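Local coordinates for protein transcriptional activator, putative, Baf family (Campylobacter jejuni, PDB 2NRH) that probably catalyses the ATP-dependent phosphorylation of pantothenate, the first step of coenzyme A biosynthesis, as a homodimeric type III pantothenate kinase, at residues Phe57-Leu60 against Glu61-Phe64; Asp191-Leu194 against Ile195-Gly198; Met199-Ile202 against Ile203-Pro207. The protein carries 2 engineered substitutions. All blocks are in the same frame, centred on the assembly; numbering follows the deposited sequence.

Contact 1: residues Phe57-Leu60 against Glu61-Phe64; sequences FINL and EPYF
Asn59 OD1 accepts from the backbone N-H of Glu61 and lies within bonding distance of a water. The Glu61 N to Asn59 OD1 bond is 3.0 Å long, with an N-H...O angle of 158°. Side-chain oxygen to the backbone N two residues on makes this an Asx turn. It ends strand 57-59, an edge strand of the N-terminal sheet, and leads into the short 3-10 segment 61-63. Asn59 CG lies anti to the backbone N (chi1 -170°), and this brings OD1 beside the start of that segment. The N-H does not come along a lone pair but from above the carbonyl plane, 54° out of it. The water sits 2.9 Å from Asn59 OD1 and 2.7 Å from Glu61 OE1. It can bridge the two side chains, though it has more acceptors near it than protons. These side chains lie side by side and point the same way, with amide and carboxylate planes nearly perpendicular. The extended Glu61 chain carries its carboxylate out to the water. Pro62 follows and has no N-H to give. Its CD instead rests on Asn59 O at 3.5 Å. Tyr63 N then closes the turn with a 3.0 Å bond to Leu60 O. The Tyr63 ring meets the Asn59 and Leu60 carbonyl oxygens at its edge. The Phe64 ring touches Ile202 and helix 75-81, including Ile75, a predicted substrate-site residue, and makes an edge-to-face pair with Tyr82. Across the turn, Phe64 CD2 comes to 3.5 Å from Leu60 O, and Phe64 CE2 is 4.2 Å from Leu60 CB.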
ATOM      1  N   PHE B  57     -23.206  25.635 -13.806  1.00 62.41           N
ATOM      2  CA  PHE B  57     -22.591  24.326 -13.660  1.00 61.01           C
ATOM      3  C   PHE B  57     -23.560  23.137 -13.955  1.00 59.57           C
ATOM      4  O   PHE B  57     -24.654  23.034 -13.381  1.00 58.18           O
ATOM      5  CB  PHE B  57     -21.992  24.181 -12.264  1.00 61.85           C
ATOM      6  CG  PHE B  57     -20.548  24.581 -12.156  1.00 62.33           C
ATOM      7  CD1 PHE B  57     -20.190  25.906 -11.932  1.00 63.16           C
ATOM      8  CD2 PHE B  57     -19.548  23.616 -12.202  1.00 61.27           C
ATOM      9  CE1 PHE B  57     -18.835  26.269 -11.773  1.00 65.52           C
ATOM     10  CE2 PHE B  57     -18.191  23.965 -12.050  1.00 63.75           C
ATOM     11  CZ  PHE B  57     -17.827  25.279 -11.836  1.00 64.17           C
ATOM     12  N   ILE B  58     -23.111  22.245 -14.836  1.00 57.58           N
ATOM     13  CA  ILE B  58     -23.969  21.273 -15.478  1.00 56.87           C
ATOM     14  C   ILE B  58     -23.395  19.848 -15.363  1.00 55.93           C
ATOM     15  O   ILE B  58     -22.357  19.523 -15.952  1.00 56.81           O
ATOM     16  CB  ILE B  58     -24.207  21.686 -16.938  1.00 57.33           C
ATOM     17  CG1 ILE B  58     -25.139  22.900 -16.923  1.00 58.19           C
ATOM     18  CG2 ILE B  58     -24.764  20.492 -17.762  1.00 55.48           C
ATOM     19  CD1 ILE B  58     -25.021  23.726 -18.085  1.00 62.20           C
ATOM     20  N   ASN B  59     -24.083  19.028 -14.578  1.00 54.38           N
ATOM     21  CA  ASN B  59     -23.580  17.746 -14.095  1.00 53.77           C
ATOM     22  C   ASN B  59     -23.689  16.703 -15.206  1.00 54.14           C
ATOM     23  O   ASN B  59     -24.774  16.496 -15.783  1.00 53.35           O
ATOM     24  CB  ASN B  59     -24.348  17.347 -12.833  1.00 52.70           C
ATOM     25  CG  ASN B  59     -23.750  16.147 -12.109  1.00 52.17           C
ATOM     26  OD1 ASN B  59     -22.752  15.561 -12.504  1.00 48.72           O
ATOM     27  ND2 ASN B  59     -24.415  15.750 -11.054  1.00 51.39           N
ATOM     28  N   LEU B  60     -22.554  16.109 -15.560  1.00 53.43           N
ATOM     29  CA  LEU B  60     -22.560  15.127 -16.608  1.00 53.33           C
ATOM     30  C   LEU B  60     -22.849  13.731 -16.092  1.00 53.73           C
ATOM     31  O   LEU B  60     -23.089  12.800 -16.893  1.00 52.54           O
ATOM     32  CB  LEU B  60     -21.236  15.117 -17.366  1.00 53.11           C
ATOM     33  CG  LEU B  60     -20.830  16.209 -18.357  1.00 52.70           C
ATOM     34  CD1 LEU B  60     -19.697  15.648 -19.222  1.00 50.01           C
ATOM     35  CD2 LEU B  60     -21.969  16.780 -19.237  1.00 49.23           C
ATOM     36  N   GLU B  61     -22.755  13.558 -14.769  1.00 53.78           N
ATOM     37  CA  GLU B  61     -22.888  12.210 -14.194  1.00 54.31           C
ATOM     38  C   GLU B  61     -24.116  11.426 -14.683  1.00 54.91           C
ATOM     39  O   GLU B  61     -23.980  10.253 -15.009  1.00 54.82           O
ATOM     40  CB  GLU B  61     -22.862  12.242 -12.666  1.00 54.27           C
ATOM     41  CG  GLU B  61     -23.126  10.911 -11.986  1.00 53.16           C
ATOM     42  CD  GLU B  61     -22.566  10.912 -10.543  1.00 55.13           C
ATOM     43  OE1 GLU B  61     -22.148  11.999 -10.099  1.00 52.24           O
ATOM     44  OE2 GLU B  61     -22.576   9.861  -9.852  1.00 55.77           O
ATOM     45  N   PRO B  62     -25.317  12.070 -14.717  1.00 56.04           N
ATOM     46  CA  PRO B  62     -26.539  11.342 -15.151  1.00 56.40           C
ATOM     47  C   PRO B  62     -26.493  10.795 -16.569  1.00 57.17           C
ATOM     48  O   PRO B  62     -27.263   9.890 -16.873  1.00 58.98           O
ATOM     49  CB  PRO B  62     -27.667  12.400 -15.014  1.00 56.17           C
ATOM     50  CG  PRO B  62     -27.092  13.424 -13.956  1.00 56.73           C
ATOM     51  CD  PRO B  62     -25.623  13.469 -14.322  1.00 56.01           C
ATOM     52  N   TYR B  63     -25.607  11.310 -17.418  1.00 56.75           N
ATOM     53  CA  TYR B  63     -25.515  10.887 -18.819  1.00 57.89           C
ATOM     54  C   TYR B  63     -24.638   9.658 -19.046  1.00 58.60           C
ATOM     55  O   TYR B  63     -24.680   9.032 -20.124  1.00 58.37           O
ATOM     56  CB  TYR B  63     -25.057  12.055 -19.696  1.00 58.48           C
ATOM     57  CG  TYR B  63     -26.026  13.208 -19.648  1.00 61.66           C
ATOM     58  CD1 TYR B  63     -27.106  13.259 -20.532  1.00 62.50           C
ATOM     59  CD2 TYR B  63     -25.903  14.235 -18.690  1.00 61.39           C
ATOM     60  CE1 TYR B  63     -28.005  14.291 -20.502  1.00 62.15           C
ATOM     61  CE2 TYR B  63     -26.815  15.275 -18.639  1.00 60.69           C
ATOM     62  CZ  TYR B  63     -27.864  15.294 -19.565  1.00 63.48           C
ATOM     63  OH  TYR B  63     -28.813  16.310 -19.561  1.00 66.04           O
ATOM     64  N   PHE B  64     -23.853   9.301 -18.026  1.00 59.22           N
ATOM     65  CA  PHE B  64     -22.919   8.184 -18.149  1.00 59.08           C
ATOM     66  C   PHE B  64     -23.645   6.859 -18.059  1.00 59.52           C
ATOM     67  O   PHE B  64     -24.095   6.489 -16.985  1.00 60.82           O
ATOM     68  CB  PHE B  64     -21.822   8.269 -17.062  1.00 59.19           C
ATOM     69  CG  PHE B  64     -20.624   9.116 -17.466  1.00 57.15           C
ATOM     70  CD1 PHE B  64     -19.579   8.565 -18.202  1.00 55.07           C
ATOM     71  CD2 PHE B  64     -20.570  10.446 -17.131  1.00 56.11           C
ATOM     72  CE1 PHE B  64     -18.523   9.333 -18.587  1.00 55.35           C
ATOM     73  CE2 PHE B  64     -19.518  11.240 -17.530  1.00 54.04           C
ATOM     74  CZ  PHE B  64     -18.486  10.687 -18.246  1.00 55.95           C
TER
HETATM   75  O   HOH W   1     -20.925  14.363 -10.622  1.00 47.93           O

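Contact 2: residues Asp191-Leu194 against Ile195-Gly198; sequences DKLL and IFRG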
ATOM      1  N   ASP B 191      -2.206   8.722 -20.795  1.00 62.99           N
ATOM      2  CA  ASP B 191      -3.016   9.785 -21.296  1.00 62.00           C
ATOM      3  C   ASP B 191      -3.457  10.556 -20.056  1.00 62.14           C
ATOM      4  O   ASP B 191      -4.268  10.092 -19.264  1.00 61.70           O
ATOM      5  CB  ASP B 191      -4.166   9.171 -22.053  1.00 61.60           C
ATOM      6  CG  ASP B 191      -5.076  10.191 -22.689  1.00 64.21           C
ATOM      7  OD1 ASP B 191      -4.907  11.432 -22.515  1.00 64.52           O
ATOM      8  OD2 ASP B 191      -6.012   9.728 -23.372  1.00 70.12           O
ATOM      9  N   LYS B 192      -2.858  11.725 -19.878  1.00 61.97           N
ATOM     10  CA  LYS B 192      -3.185  12.661 -18.814  1.00 61.39           C
ATOM     11  C   LYS B 192      -4.657  13.017 -18.816  1.00 61.15           C
ATOM     12  O   LYS B 192      -5.219  13.352 -17.770  1.00 61.23           O
ATOM     13  CB  LYS B 192      -2.362  13.936 -19.023  1.00 61.75           C
ATOM     14  CG  LYS B 192      -2.578  15.056 -18.018  1.00 62.29           C
ATOM     15  CD  LYS B 192      -1.724  16.250 -18.398  1.00 62.61           C
ATOM     16  CE  LYS B 192      -1.575  17.186 -17.228  1.00 67.19           C
ATOM     17  NZ  LYS B 192      -1.329  18.597 -17.746  1.00 73.63           N
ATOM     18  N   LEU B 193      -5.274  12.950 -19.987  1.00 59.71           N
ATOM     19  CA  LEU B 193      -6.627  13.420 -20.147  1.00 59.78           C
ATOM     20  C   LEU B 193      -7.674  12.326 -20.281  1.00 58.89           C
ATOM     21  O   LEU B 193      -8.721  12.576 -20.845  1.00 60.02           O
ATOM     22  CB  LEU B 193      -6.735  14.347 -21.360  1.00 60.46           C
ATOM     23  CG  LEU B 193      -5.755  15.507 -21.591  1.00 62.60           C
ATOM     24  CD1 LEU B 193      -5.851  15.963 -23.046  1.00 65.40           C
ATOM     25  CD2 LEU B 193      -5.993  16.691 -20.687  1.00 63.54           C
ATOM     26  N   LEU B 194      -7.439  11.137 -19.743  1.00 57.51           N
ATOM     27  CA  LEU B 194      -8.427  10.067 -19.890  1.00 56.84           C
ATOM     28  C   LEU B 194      -9.873  10.435 -19.511  1.00 57.07           C
ATOM     29  O   LEU B 194     -10.840  10.068 -20.209  1.00 58.36           O
ATOM     30  CB  LEU B 194      -8.032   8.824 -19.095  1.00 55.35           C
ATOM     31  CG  LEU B 194      -7.493   7.673 -19.890  1.00 54.67           C
ATOM     32  CD1 LEU B 194      -7.719   6.423 -19.097  1.00 47.37           C
ATOM     33  CD2 LEU B 194      -8.174   7.570 -21.337  1.00 54.13           C
ATOM     34  N   ILE B 195      -9.997  11.127 -18.388  1.00 56.12           N
ATOM     35  CA  ILE B 195     -11.264  11.427 -17.773  1.00 54.64           C
ATOM     36  C   ILE B 195     -11.971  12.445 -18.651  1.00 54.53           C
ATOM     37  O   ILE B 195     -13.140  12.281 -18.951  1.00 53.91           O
ATOM     38  CB  ILE B 195     -11.056  11.929 -16.292  1.00 53.27           C
ATOM     39  CG1 ILE B 195     -10.776  10.743 -15.385  1.00 53.09           C
ATOM     40  CG2 ILE B 195     -12.273  12.587 -15.759  1.00 51.34           C
ATOM     41  CD1 ILE B 195     -10.652  11.098 -13.917  1.00 53.89           C
ATOM     42  N   PHE B 196     -11.256  13.500 -19.041  1.00 54.81           N
ATOM     43  CA  PHE B 196     -11.824  14.552 -19.889  1.00 54.80           C
ATOM     44  C   PHE B 196     -12.239  14.021 -21.255  1.00 56.08           C
ATOM     45  O   PHE B 196     -13.098  14.624 -21.904  1.00 56.80           O
ATOM     46  CB  PHE B 196     -10.828  15.698 -20.088  1.00 54.55           C
ATOM     47  CG  PHE B 196     -10.705  16.605 -18.931  1.00 53.26           C
ATOM     48  CD1 PHE B 196     -11.823  17.250 -18.403  1.00 51.70           C
ATOM     49  CD2 PHE B 196      -9.454  16.842 -18.360  1.00 56.50           C
ATOM     50  CE1 PHE B 196     -11.708  18.101 -17.305  1.00 51.22           C
ATOM     51  CE2 PHE B 196      -9.316  17.699 -17.260  1.00 54.11           C
ATOM     52  CZ  PHE B 196     -10.457  18.333 -16.730  1.00 54.39           C
ATOM     53  N   ARG B 197     -11.604  12.942 -21.712  1.00 56.68           N
ATOM     54  CA  ARG B 197     -12.048  12.219 -22.911  1.00 59.05           C
ATOM     55  C   ARG B 197     -13.406  11.487 -22.711  1.00 58.03           C
ATOM     56  O   ARG B 197     -14.274  11.531 -23.582  1.00 58.74           O
ATOM     57  CB  ARG B 197     -10.981  11.216 -23.383  1.00 58.63           C
ATOM     58  CG  ARG B 197      -9.688  11.839 -23.895  1.00 62.74           C
ATOM     59  CD  ARG B 197      -8.788  10.821 -24.705  1.00 64.03           C
ATOM     60  NE  ARG B 197      -8.139  11.493 -25.849  1.00 74.82           N
ATOM     61  CZ  ARG B 197      -7.752  10.896 -26.987  1.00 77.80           C
ATOM     62  NH1 ARG B 197      -7.903   9.577 -27.184  1.00 77.00           N
ATOM     63  NH2 ARG B 197      -7.187  11.630 -27.939  1.00 79.83           N
ATOM     64  N   GLY B 198     -13.584  10.812 -21.577  1.00 56.59           N
ATOM     65  CA  GLY B 198     -14.904  10.309 -21.180  1.00 55.39           C
ATOM     66  C   GLY B 198     -15.957  11.397 -21.153  1.00 54.88           C
ATOM     67  O   GLY B 198     -17.050  11.244 -21.742  1.00 55.76           O
TER
HETATM   68  O   HOH W   2      -7.635  11.534 -16.471  1.00 54.76           O
HETATM   69  O   HOH W   3      -8.225  13.905 -17.362  1.00 55.62           O
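Asp191 and Arg197 attract each other across the start of a helix by charge alone. Asp191 OD2 is 3.7 Å from Arg197 NE, a long salt bridge. The oxygen lies well out of the guanidinium plane and no N-H points at it. The closer touch is to the aliphatic part, with Arg197 CD 3.3 Å from Asp191 OD2. The carboxylate and guanidinium planes stand 78° apart. The other oxygen, Asp191 OD1, accepts from Leu193 N at 3.0 Å and makes an Asx turn inside the type I beta turn 191-194. With chi1 at -178°, Asp191 CG lies beside the carbonyl carbon, and the carboxylate reaches forward along the chain, OD1 to Leu193 N and OD2 toward Arg197. Its charge, close to the helix N terminus, may also be stabilised there. Leu193 is the N-cap residue, but its side chain has no polar atom to offer. A water takes up part of that role: it accepts from Ile195 N at 3.1 Å and donates to Lys192 O. The first helical bonds run from Arg197 N to Leu193 O and from Gly198 N to Leu194 O. Leu193 CD2 also meets Phe196 CD2 at 4.2 Å. Asp191 is hydrogen-bonded to Phe173 and Thr174 of strand 171-174, and Leu193 touches Tyr21 of strand 21-25. Phe196 lies on strand 4-8, while Ile195 touches Asp7, a predicted ATP-site residue of that strand, and helix 75-81.

Contact 3: residues Met199-Ile202 against Ile203-Pro207; sequences MKKI and IKENP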
ATOM      1  N   MET B 199     -15.643  12.512 -20.486  1.00 54.53           N
ATOM      2  CA  MET B 199     -16.527  13.698 -20.504  1.00 52.56           C
ATOM      3  C   MET B 199     -16.785  14.256 -21.929  1.00 55.81           C
ATOM      4  O   MET B 199     -17.904  14.631 -22.265  1.00 55.56           O
ATOM      5  CB  MET B 199     -15.991  14.784 -19.588  1.00 52.10           C
ATOM      6  CG  MET B 199     -15.757  14.349 -18.111  1.00 51.09           C
ATOM      7  SD  MET B 199     -14.989  15.680 -17.135  1.00 42.89           S
ATOM      8  CE  MET B 199     -16.350  16.699 -17.048  1.00 39.53           C
ATOM      9  N   LYS B 200     -15.741  14.318 -22.753  1.00 58.23           N
ATOM     10  CA  LYS B 200     -15.863  14.756 -24.137  1.00 60.84           C
ATOM     11  C   LYS B 200     -16.859  13.850 -24.857  1.00 61.24           C
ATOM     12  O   LYS B 200     -17.754  14.336 -25.549  1.00 61.69           O
ATOM     13  CB  LYS B 200     -14.492  14.688 -24.852  1.00 61.28           C
ATOM     14  CG  LYS B 200     -14.123  15.978 -25.572  1.00 63.85           C
ATOM     15  CD  LYS B 200     -12.754  16.488 -25.125  1.00 67.74           C
ATOM     16  CE  LYS B 200     -12.551  17.995 -25.447  1.00 72.12           C
ATOM     17  NZ  LYS B 200     -11.081  18.380 -25.636  1.00 70.22           N
ATOM     18  N   LYS B 201     -16.698  12.537 -24.672  1.00 62.22           N
ATOM     19  CA  LYS B 201     -17.576  11.535 -25.273  1.00 62.34           C
ATOM     20  C   LYS B 201     -19.000  11.708 -24.849  1.00 62.59           C
ATOM     21  O   LYS B 201     -19.898  11.548 -25.678  1.00 63.66           O
ATOM     22  CB  LYS B 201     -17.110  10.111 -24.984  1.00 62.39           C
ATOM     23  CG  LYS B 201     -18.022   9.008 -25.567  1.00 62.80           C
ATOM     24  CD  LYS B 201     -17.410   7.586 -25.472  1.00 63.37           C
ATOM     25  CE  LYS B 201     -18.544   6.472 -25.297  1.00 65.98           C
ATOM     26  NZ  LYS B 201     -18.096   5.004 -25.210  1.00 65.03           N
ATOM     27  N   ILE B 202     -19.239  12.037 -23.582  1.00 62.78           N
ATOM     28  CA  ILE B 202     -20.635  12.241 -23.149  1.00 63.05           C
ATOM     29  C   ILE B 202     -21.333  13.356 -23.925  1.00 64.43           C
ATOM     30  O   ILE B 202     -22.536  13.265 -24.219  1.00 63.81           O
ATOM     31  CB  ILE B 202     -20.767  12.508 -21.629  1.00 62.59           C
ATOM     32  CG1 ILE B 202     -20.743  11.183 -20.857  1.00 62.22           C
ATOM     33  CG2 ILE B 202     -22.022  13.391 -21.293  1.00 59.22           C
ATOM     34  CD1 ILE B 202     -21.408  10.041 -21.513  1.00 60.84           C
ATOM     35  N   ILE B 203     -20.562  14.391 -24.243  1.00 65.63           N
ATOM     36  CA  ILE B 203     -21.075  15.588 -24.877  1.00 68.00           C
ATOM     37  C   ILE B 203     -21.318  15.334 -26.349  1.00 70.03           C
ATOM     38  O   ILE B 203     -22.280  15.849 -26.906  1.00 70.89           O
ATOM     39  CB  ILE B 203     -20.146  16.777 -24.645  1.00 67.52           C
ATOM     40  CG1 ILE B 203     -20.270  17.230 -23.195  1.00 67.22           C
ATOM     41  CG2 ILE B 203     -20.555  17.974 -25.475  1.00 69.61           C
ATOM     42  CD1 ILE B 203     -18.995  17.679 -22.559  1.00 62.36           C
ATOM     43  N   LYS B 204     -20.478  14.507 -26.967  1.00 72.21           N
ATOM     44  CA  LYS B 204     -20.641  14.185 -28.372  1.00 73.90           C
ATOM     45  C   LYS B 204     -21.810  13.233 -28.574  1.00 74.49           C
ATOM     46  O   LYS B 204     -22.225  13.005 -29.711  1.00 74.91           O
ATOM     47  CB  LYS B 204     -19.345  13.623 -28.993  1.00 73.84           C
ATOM     48  CG  LYS B 204     -19.027  12.155 -28.642  1.00 75.14           C
ATOM     49  CD  LYS B 204     -18.159  11.408 -29.706  1.00 74.92           C
ATOM     50  CE  LYS B 204     -19.055  10.521 -30.621  1.00 76.19           C
ATOM     51  NZ  LYS B 204     -19.419   9.187 -29.972  1.00 74.43           N
ATOM     52  N   GLU B 205     -22.337  12.708 -27.467  1.00 75.26           N
ATOM     53  CA  GLU B 205     -23.425  11.703 -27.453  1.00 76.10           C
ATOM     54  C   GLU B 205     -24.776  12.298 -27.062  1.00 75.81           C
ATOM     55  O   GLU B 205     -25.812  11.647 -27.174  1.00 75.84           O
ATOM     56  CB  GLU B 205     -23.119  10.562 -26.476  1.00 75.54           C
ATOM     57  CG  GLU B 205     -21.929   9.727 -26.835  1.00 76.84           C
ATOM     58  CD  GLU B 205     -21.729   8.480 -25.940  1.00 77.65           C
ATOM     59  OE1 GLU B 205     -22.328   8.339 -24.822  1.00 80.55           O
ATOM     60  OE2 GLU B 205     -20.942   7.618 -26.379  1.00 79.91           O
ATOM     61  N   ASN B 206     -24.732  13.506 -26.519  1.00 76.17           N
ATOM     62  CA  ASN B 206     -25.911  14.250 -26.126  1.00 76.46           C
ATOM     63  C   ASN B 206     -25.584  15.682 -26.557  1.00 76.79           C
ATOM     64  O   ASN B 206     -25.226  16.499 -25.730  1.00 76.65           O
ATOM     65  CB  ASN B 206     -26.157  14.195 -24.605  1.00 75.95           C
ATOM     66  CG  ASN B 206     -26.048  12.780 -24.007  1.00 76.97           C
ATOM     67  OD1 ASN B 206     -27.056  12.166 -23.663  1.00 77.34           O
ATOM     68  ND2 ASN B 206     -24.819  12.284 -23.835  1.00 76.00           N
ATOM     69  N   PRO B 207     -25.646  15.973 -27.867  1.00 77.74           N
ATOM     70  CA  PRO B 207     -25.281  17.327 -28.329  1.00 78.31           C
ATOM     71  C   PRO B 207     -26.249  18.446 -27.889  1.00 78.59           C
ATOM     72  O   PRO B 207     -25.836  19.626 -27.867  1.00 78.15           O
ATOM     73  CB  PRO B 207     -25.243  17.190 -29.856  1.00 78.53           C
ATOM     74  CG  PRO B 207     -25.229  15.666 -30.113  1.00 78.57           C
ATOM     75  CD  PRO B 207     -26.011  15.091 -28.993  1.00 77.93           C
TER
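Ile202 O takes bonds from two groups near the C-terminal end of helix 194-204. The Asn206 side-chain amide points its ND2 at this oxygen, with an N-H...O angle of 159°. The modelled length of 2.5 Å from Asn206 ND2 to Ile202 O is unusually short, so the exact distance is doubtful. As modelled, the donor lies in the carbonyl plane, and the oxygen is 4° out of the Asn206 amide plane. Asn206 CG stands anti to its carbonyl carbon (chi1 -47°), which swings the amide back beside Ile202. Ile202 CG2 lies 3.9 Å from Asn206 ND2, and the two side chains run side by side, pointing the same way. A weak bond from Glu205 N, at 3.3 Å, also reaches Ile202 O. Two residues earlier, Lys200 O accepts from Lys204 N at 3.1 Å, an alpha-helical bond. Ile203 N is shared. It makes weak bonds to Met199 O and to Lys200 O, so alpha and 3-10 spacing mix here. Ile203 CD1 also rests on Met199 O, at 3.3 Å. Ile202 CD1 lies 3.8 Å from Glu205 OE1. Lys201 NZ and the Glu205 carboxylate are near each other, but beyond salt-bridge range, and the place of OE2 is less sure. Tyr82, just after helix 75-81, gives Lys201 NZ a hydrogen bond to its carbonyl oxygen and a cation-pi contact with its ring, and gives Glu205 OE1 a weak bond to its hydroxyl. This pair ties helix 194-204 to the end of helix 75-81. Ile202 and Asn206 also touch Tyr63, in the loop after strand 57-59.

In the fold
All three contacts are local and lie in series, so none nests in or crosses another. Contact 1 comes first. It turns the chain off edge strand 57-59 of the N-terminal sheet toward helix 75-81. The chain then builds the second sheet, and contact 2 closes the turn from its last strand, 188-190, into helix 194-204. Contact 3 adjoins it and carries that helix to its C-terminal tail. The helix thus returns from the second sheet to the first. Contact 1 receives it: Phe64 meets Gly198 of contact 2, and Leu60 meets Met199 among the residues that join contact 1 to contact 3.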